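Local coordinates for protein CRISPR-associated endonuclease Cas12b (Alicyclobacillus acidoterrestris, PDB 5U31) that cuts target DNA chosen by a guide RNA and a protospacer adjacent motif, as part of a bacterial CRISPR immune system, at residues M192-W205 against Q212-Q224. The protein carries 3 engineered substitutions. Sequence-based numbering, arbitrary orientation.
Sequences MRVYTDSEMSSVEW and QAVRTWDRDMFQQ. With SO4 (sulfate ion), chain F; nucleotides of chain D.
Trp205 lays the CZ3 rim of its six-membered ring over one face of the Trp217 indole, with CZ3 3.5 Å from CD1 of Trp217. The pair is oblique, the six-membered ring of Trp205 tilted 36° from the five-membered ring of Trp217. Thr196 CG2 lies on the Trp205 face opposite Val203. Trp205 CB meets a face of the Arg215 guanidinium, 3.3 Å from Arg215 NE. At the edge of that guanidinium, NH1 gives a weak hydrogen bond to Thr196 OG1; its NH2 goes to the carbonyl of Lys206.

The polar centre is the buried Asp218 carboxylate. Its OD2 takes the Thr196 backbone N on the syn lone pair, at 2.8 Å and 167°. Its OD1 accepts from Thr196 OG1, which sits between its own backbone N and carbonyl carbon (chi1 55°), so hydroxyl and amide reach one carboxylate. Arg215 is the N-cap, and its N donates to the anti lone pair of Asp218 OD1, 2.9 Å away, one half of a capping box. These bonds probably fix the carboxylate's rotation.

Beyond them, Met221 SE meets the Tyr195 ring obliquely, 3.7 Å from CD1, in a Met-aromatic contact. Val194 packs on Val214 through their CG2 atoms. The N atoms of Ala213 and Val214 both donate to OP1 of DG5 of chain D, and Val194 CG1 packs on Ala213 O. Helix 17-45 borders Tyr195 and Trp217, helix 118-130 borders Val194 and Phe222, and strand 431-435 borders Trp205.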
loop_
_atom_site.group_PDB
_atom_site.type_symbol
_atom_site.label_atom_id
_atom_site.label_comp_id
_atom_site.label_asym_id
_atom_site.label_seq_id
_atom_site.Cartn_x
_atom_site.Cartn_y
_atom_site.Cartn_z
HETATM N N MSE A 192 20.363 12.427 35.505
HETATM C CA MSE A 192 19.579 11.206 35.532
HETATM C C MSE A 192 20.347 10.083 36.191
HETATM O O MSE A 192 21.500 10.250 36.583
HETATM C CB MSE A 192 19.195 10.793 34.117
HETATM C CG MSE A 192 18.492 11.866 33.329
HETATM SE SE MSE A 192 18.568 11.471 31.428
HETATM C CE MSE A 192 17.559 12.992 30.764
ATOM N N ARG A 193 19.713 8.925 36.286
ATOM C CA ARG A 193 20.341 7.758 36.872
ATOM C C ARG A 193 20.831 6.826 35.776
ATOM O O ARG A 193 20.322 6.830 34.654
ATOM C CB ARG A 193 19.364 7.025 37.791
ATOM C CG ARG A 193 18.496 7.973 38.598
ATOM C CD ARG A 193 17.611 7.249 39.583
ATOM N NE ARG A 193 18.152 7.361 40.930
ATOM C CZ ARG A 193 17.854 8.348 41.764
ATOM N NH1 ARG A 193 17.009 9.296 41.389
ATOM N NH2 ARG A 193 18.394 8.382 42.973
ATOM N N VAL A 194 21.852 6.043 36.104
ATOM C CA VAL A 194 22.213 4.898 35.280
ATOM C C VAL A 194 21.245 3.779 35.644
ATOM O O VAL A 194 21.275 3.267 36.765
ATOM C CB VAL A 194 23.667 4.477 35.492
ATOM C CG1 VAL A 194 23.970 3.251 34.673
ATOM C CG2 VAL A 194 24.591 5.612 35.101
ATOM N N TYR A 195 20.371 3.417 34.701
ATOM C CA TYR A 195 19.287 2.485 34.994
ATOM C C TYR A 195 19.799 1.201 35.636
ATOM O O TYR A 195 19.240 0.729 36.632
ATOM C CB TYR A 195 18.503 2.155 33.725
ATOM C CG TYR A 195 17.464 1.088 33.980
ATOM C CD1 TYR A 195 17.750 -0.255 33.766
ATOM C CD2 TYR A 195 16.213 1.419 34.479
ATOM C CE1 TYR A 195 16.818 -1.227 34.025
ATOM C CE2 TYR A 195 15.270 0.446 34.736
ATOM C CZ TYR A 195 15.578 -0.876 34.507
ATOM O OH TYR A 195 14.643 -1.852 34.762
ATOM N N THR A 196 20.844 0.601 35.062
ATOM C CA THR A 196 21.349 -0.645 35.629
ATOM C C THR A 196 21.896 -0.432 37.031
ATOM O O THR A 196 21.756 -1.309 37.889
ATOM C CB THR A 196 22.423 -1.265 34.732
ATOM O OG1 THR A 196 23.464 -0.314 34.482
ATOM C CG2 THR A 196 21.820 -1.720 33.416
ATOM N N ASP A 197 22.492 0.725 37.292
ATOM C CA ASP A 197 23.045 1.022 38.611
ATOM C C ASP A 197 22.087 1.905 39.407
ATOM O O ASP A 197 22.427 2.992 39.861
ATOM C CB ASP A 197 24.419 1.670 38.467
ATOM C CG ASP A 197 25.149 1.779 39.785
ATOM O OD1 ASP A 197 25.183 2.888 40.354
ATOM O OD2 ASP A 197 25.664 0.748 40.264
ATOM N N SER A 198 20.863 1.413 39.583
ATOM C CA SER A 198 19.831 2.181 40.264
ATOM C C SER A 198 18.804 1.229 40.856
ATOM O O SER A 198 18.678 0.083 40.425
ATOM C CB SER A 198 19.143 3.164 39.313
ATOM O OG SER A 198 18.260 2.474 38.446
ATOM N N GLU A 199 18.046 1.730 41.835
ATOM C CA GLU A 199 17.070 0.893 42.526
ATOM C C GLU A 199 15.984 0.349 41.609
ATOM O O GLU A 199 15.194 -0.490 42.052
ATOM C CB GLU A 199 16.407 1.665 43.667
ATOM C CG GLU A 199 17.289 1.923 44.876
ATOM C CD GLU A 199 16.534 2.610 46.004
ATOM O OE1 GLU A 199 15.353 2.975 45.801
ATOM O OE2 GLU A 199 17.117 2.785 47.094
HETATM N N MSE A 200 15.921 0.792 40.357
HETATM C CA MSE A 200 14.881 0.349 39.431
HETATM C C MSE A 200 15.022 -1.098 38.984
HETATM O O MSE A 200 14.026 -1.760 38.691
HETATM C CB MSE A 200 14.869 1.244 38.198
HETATM C CG MSE A 200 13.881 2.383 38.264
HETATM SE SE MSE A 200 14.297 3.734 36.934
HETATM C CE MSE A 200 15.445 4.878 38.012
ATOM N N SER A 201 16.258 -1.584 38.910
ATOM C CA SER A 201 16.538 -2.931 38.434
ATOM C C SER A 201 16.974 -3.813 39.592
ATOM O O SER A 201 17.759 -3.393 40.449
ATOM C CB SER A 201 17.617 -2.930 37.347
ATOM O OG SER A 201 18.894 -2.641 37.881
ATOM N N SER A 202 16.454 -5.036 39.611
ATOM C CA SER A 202 16.795 -6.020 40.624
ATOM C C SER A 202 17.822 -7.031 40.124
ATOM O O SER A 202 18.127 -7.996 40.833
ATOM C CB SER A 202 15.528 -6.734 41.097
ATOM O OG SER A 202 14.794 -7.236 39.993
ATOM N N VAL A 203 18.359 -6.831 38.927
ATOM C CA VAL A 203 19.329 -7.754 38.353
ATOM C C VAL A 203 20.682 -7.534 39.016
ATOM O O VAL A 203 21.142 -6.395 39.151
ATOM C CB VAL A 203 19.419 -7.564 36.829
ATOM C CG1 VAL A 203 20.430 -8.520 36.234
ATOM C CG2 VAL A 203 18.053 -7.764 36.183
ATOM N N GLU A 204 21.322 -8.626 39.438
ATOM C CA GLU A 204 22.670 -8.562 40.006
ATOM C C GLU A 204 23.669 -8.466 38.858
ATOM O O GLU A 204 24.236 -9.457 38.391
ATOM C CB GLU A 204 22.946 -9.769 40.892
ATOM C CG GLU A 204 22.016 -9.878 42.080
ATOM C CD GLU A 204 22.282 -11.114 42.914
ATOM O OE1 GLU A 204 23.206 -11.882 42.567
ATOM O OE2 GLU A 204 21.565 -11.313 43.918
ATOM N N TRP A 205 23.880 -7.241 38.390
ATOM C CA TRP A 205 24.789 -7.026 37.281
ATOM C C TRP A 205 26.229 -7.277 37.718
ATOM O O TRP A 205 26.562 -7.247 38.906
ATOM C CB TRP A 205 24.655 -5.603 36.735
ATOM C CG TRP A 205 23.260 -5.195 36.337
ATOM C CD1 TRP A 205 22.373 -4.470 37.078
ATOM C CD2 TRP A 205 22.606 -5.474 35.094
ATOM N NE1 TRP A 205 21.206 -4.284 36.377
ATOM C CE2 TRP A 205 21.324 -4.893 35.155
ATOM C CE3 TRP A 205 22.979 -6.166 33.938
ATOM C CZ2 TRP A 205 20.412 -4.982 34.105
ATOM C CZ3 TRP A 205 22.076 -6.250 32.896
ATOM C CH2 TRP A 205 20.808 -5.661 32.986
ATOM N N GLN A 212 34.078 3.363 35.940
ATOM C CA GLN A 212 32.897 3.033 35.158
ATOM C C GLN A 212 31.641 3.362 35.950
ATOM O O GLN A 212 31.547 3.058 37.143
ATOM C CB GLN A 212 32.870 1.555 34.770
ATOM C CG GLN A 212 31.589 1.168 34.038
ATOM C CD GLN A 212 31.419 -0.323 33.886
ATOM O OE1 GLN A 212 31.995 -1.108 34.637
ATOM N NE2 GLN A 212 30.620 -0.724 32.907
ATOM N N ALA A 213 30.672 3.976 35.275
ATOM C CA ALA A 213 29.348 4.181 35.846
ATOM C C ALA A 213 28.224 3.662 34.973
ATOM O O ALA A 213 27.132 3.413 35.500
ATOM C CB ALA A 213 29.102 5.667 36.132
ATOM N N VAL A 214 28.451 3.468 33.676
ATOM C CA VAL A 214 27.416 3.106 32.717
ATOM C C VAL A 214 27.750 1.748 32.114
ATOM O O VAL A 214 28.906 1.484 31.761
ATOM C CB VAL A 214 27.285 4.177 31.614
ATOM C CG1 VAL A 214 26.258 3.763 30.583
ATOM C CG2 VAL A 214 26.922 5.518 32.214
ATOM N N ARG A 215 26.744 0.889 31.999
ATOM C CA ARG A 215 26.879 -0.404 31.348
ATOM C C ARG A 215 26.359 -0.334 29.916
ATOM O O ARG A 215 25.535 0.517 29.575
ATOM C CB ARG A 215 26.123 -1.485 32.122
ATOM C CG ARG A 215 26.684 -1.757 33.494
ATOM C CD ARG A 215 25.896 -2.837 34.192
ATOM N NE ARG A 215 26.537 -3.259 35.433
ATOM C CZ ARG A 215 26.377 -2.646 36.599
ATOM N NH1 ARG A 215 25.597 -1.579 36.689
ATOM N NH2 ARG A 215 26.998 -3.100 37.675
ATOM N N THR A 216 26.853 -1.253 29.077
ATOM C CA THR A 216 26.434 -1.273 27.678
ATOM C C THR A 216 24.923 -1.392 27.549
ATOM O O THR A 216 24.340 -0.883 26.585
ATOM C CB THR A 216 27.110 -2.421 26.925
ATOM O OG1 THR A 216 26.662 -3.675 27.450
ATOM C CG2 THR A 216 28.613 -2.336 27.060
ATOM N N TRP A 217 24.274 -2.056 28.507
ATOM C CA TRP A 217 22.821 -2.151 28.481
ATOM C C TRP A 217 22.187 -0.771 28.578
ATOM O O TRP A 217 21.199 -0.485 27.892
ATOM C CB TRP A 217 22.337 -3.056 29.613
ATOM C CG TRP A 217 23.144 -4.317 29.760
ATOM C CD1 TRP A 217 24.123 -4.560 30.678
ATOM C CD2 TRP A 217 23.053 -5.495 28.951
ATOM N NE1 TRP A 217 24.642 -5.818 30.496
ATOM C CE2 TRP A 217 24.001 -6.413 29.443
ATOM C CE3 TRP A 217 22.261 -5.864 27.860
ATOM C CZ2 TRP A 217 24.176 -7.677 28.884
ATOM C CZ3 TRP A 217 22.436 -7.117 27.305
ATOM C CH2 TRP A 217 23.384 -8.010 27.818
ATOM N N ASP A 218 22.758 0.109 29.409
ATOM C CA ASP A 218 22.251 1.476 29.519
ATOM C C ASP A 218 22.453 2.255 28.224
ATOM O O ASP A 218 21.625 3.100 27.862
ATOM C CB ASP A 218 22.938 2.217 30.665
ATOM C CG ASP A 218 22.871 1.471 31.968
ATOM O OD1 ASP A 218 23.898 0.889 32.375
ATOM O OD2 ASP A 218 21.793 1.472 32.591
ATOM N N ARG A 219 23.564 2.011 27.531
ATOM C CA ARG A 219 23.829 2.757 26.309
ATOM C C ARG A 219 22.868 2.359 25.201
ATOM O O ARG A 219 22.488 3.202 24.380
ATOM C CB ARG A 219 25.282 2.557 25.888
ATOM C CG ARG A 219 26.255 3.179 26.873
ATOM C CD ARG A 219 27.526 3.651 26.201
ATOM N NE ARG A 219 28.069 4.843 26.847
ATOM C CZ ARG A 219 28.793 4.823 27.959
ATOM N NH1 ARG A 219 29.061 3.670 28.557
ATOM N NH2 ARG A 219 29.252 5.951 28.477
ATOM N N ASP A 220 22.451 1.090 25.175
ATOM C CA ASP A 220 21.386 0.665 24.272
ATOM C C ASP A 220 20.065 1.331 24.638
ATOM O O ASP A 220 19.398 1.929 23.785
ATOM C CB ASP A 220 21.262 -0.859 24.314
ATOM C CG ASP A 220 20.123 -1.387 23.458
ATOM O OD1 ASP A 220 19.680 -0.681 22.524
ATOM O OD2 ASP A 220 19.669 -2.521 23.722
HETATM N N MSE A 221 19.678 1.249 25.905
HETATM C CA MSE A 221 18.441 1.857 26.370
HETATM C C MSE A 221 18.345 3.337 26.029
HETATM O O MSE A 221 17.293 3.813 25.623
HETATM C CB MSE A 221 18.309 1.680 27.872
HETATM C CG MSE A 221 18.227 0.252 28.309
HETATM SE SE MSE A 221 18.614 0.147 30.196
HETATM C CE MSE A 221 18.463 -1.775 30.436
ATOM N N PHE A 222 19.450 4.062 26.195
ATOM C CA PHE A 222 19.405 5.507 26.007
ATOM C C PHE A 222 19.264 5.872 24.534
ATOM O O PHE A 222 18.491 6.773 24.188
ATOM C CB PHE A 222 20.647 6.151 26.611
ATOM C CG PHE A 222 20.547 7.638 26.742
ATOM C CD1 PHE A 222 19.617 8.212 27.595
ATOM C CD2 PHE A 222 21.383 8.463 26.017
ATOM C CE1 PHE A 222 19.522 9.578 27.716
ATOM C CE2 PHE A 222 21.294 9.837 26.136
ATOM C CZ PHE A 222 20.363 10.394 26.987
ATOM N N GLN A 223 19.993 5.185 23.649
ATOM C CA GLN A 223 19.849 5.467 22.225
ATOM C C GLN A 223 18.421 5.226 21.754
ATOM O O GLN A 223 17.861 6.036 21.008
ATOM C CB GLN A 223 20.819 4.624 21.402
ATOM C CG GLN A 223 20.688 4.891 19.915
ATOM C CD GLN A 223 21.652 4.094 19.070
ATOM O OE1 GLN A 223 22.662 3.586 19.562
ATOM N NE2 GLN A 223 21.340 3.972 17.781
ATOM N N GLN A 224 17.808 4.123 22.187
ATOM C CA GLN A 224 16.462 3.806 21.730
ATOM C C GLN A 224 15.430 4.791 22.261
ATOM O O GLN A 224 14.338 4.894 21.690
ATOM C CB GLN A 224 16.099 2.374 22.122
ATOM C CG GLN A 224 16.862 1.333 21.314
ATOM C CD GLN A 224 16.312 -0.068 21.470
ATOM O OE1 GLN A 224 15.224 -0.379 20.986
ATOM N NE2 GLN A 224 17.068 -0.930 22.139
HETATM S S SO4 F . 14.705 10.245 39.072
HETATM O O1 SO4 F . 13.459 10.399 38.325
HETATM O O2 SO4 F . 14.724 11.231 40.149
HETATM O O3 SO4 F . 14.774 8.893 39.621
HETATM O O4 SO4 F . 15.857 10.471 38.204
ATOM P P DG D 5 31.660 4.005 31.159
ATOM O OP1 DG D 5 31.113 4.438 32.465
ATOM O OP2 DG D 5 30.746 3.615 30.065
ATOM O "O5'" DG D 5 32.552 5.194 30.608
ATOM C "C5'" DG D 5 33.457 5.833 31.457
ATOM C "C4'" DG D 5 34.248 6.854 30.684
ATOM O "O4'" DG D 5 34.812 6.229 29.505
ATOM C "C3'" DG D 5 33.444 8.045 30.187
ATOM O "O3'" DG D 5 34.235 9.196 30.318
ATOM C "C2'" DG D 5 33.181 7.699 28.720
ATOM C "C1'" DG D 5 34.448 6.948 28.354
ATOM N N9 DG D 5 34.280 5.988 27.263
ATOM C C8 DG D 5 33.267 5.075 27.114
ATOM N N7 DG D 5 33.387 4.338 26.044
ATOM C C5 DG D 5 34.559 4.782 25.453
ATOM C C6 DG D 5 35.199 4.353 24.267
ATOM O O6 DG D 5 34.845 3.460 23.477
ATOM N N1 DG D 5 36.366 5.070 24.026
ATOM C C2 DG D 5 36.854 6.070 24.826
ATOM N N2 DG D 5 37.996 6.645 24.427
ATOM N N3 DG D 5 36.264 6.481 25.939
ATOM C C4 DG D 5 35.124 5.795 26.188
ATOM P P DG D 4 32.724 -2.754 30.127
ATOM O OP1 DG D 4 32.558 -3.261 31.508
ATOM O OP2 DG D 4 31.702 -3.022 29.087
ATOM O "O5'" DG D 4 32.938 -1.171 30.214
ATOM C "C5'" DG D 4 33.756 -0.625 31.228
ATOM C "C4'" DG D 4 33.997 0.855 31.000
ATOM O "O4'" DG D 4 34.953 1.047 29.928
ATOM C "C3'" DG D 4 32.765 1.669 30.628
ATOM O "O3'" DG D 4 32.727 2.840 31.432
ATOM C "C2'" DG D 4 32.982 1.993 29.147
ATOM C "C1'" DG D 4 34.490 2.046 29.048
ATOM N N9 DG D 4 34.987 1.716 27.726
ATOM C C8 DG D 4 34.447 0.810 26.859
ATOM N N7 DG D 4 35.120 0.683 25.753
ATOM C C5 DG D 4 36.182 1.559 25.898
ATOM C C6 DG D 4 37.247 1.849 25.013
ATOM O O6 DG D 4 37.463 1.367 23.886
ATOM N N1 DG D 4 38.117 2.801 25.552
ATOM C C2 DG D 4 37.968 3.389 26.789
ATOM N N2 DG D 4 38.900 4.284 27.138
ATOM N N3 DG D 4 36.972 3.120 27.626
ATOM C C4 DG D 4 36.119 2.201 27.113
#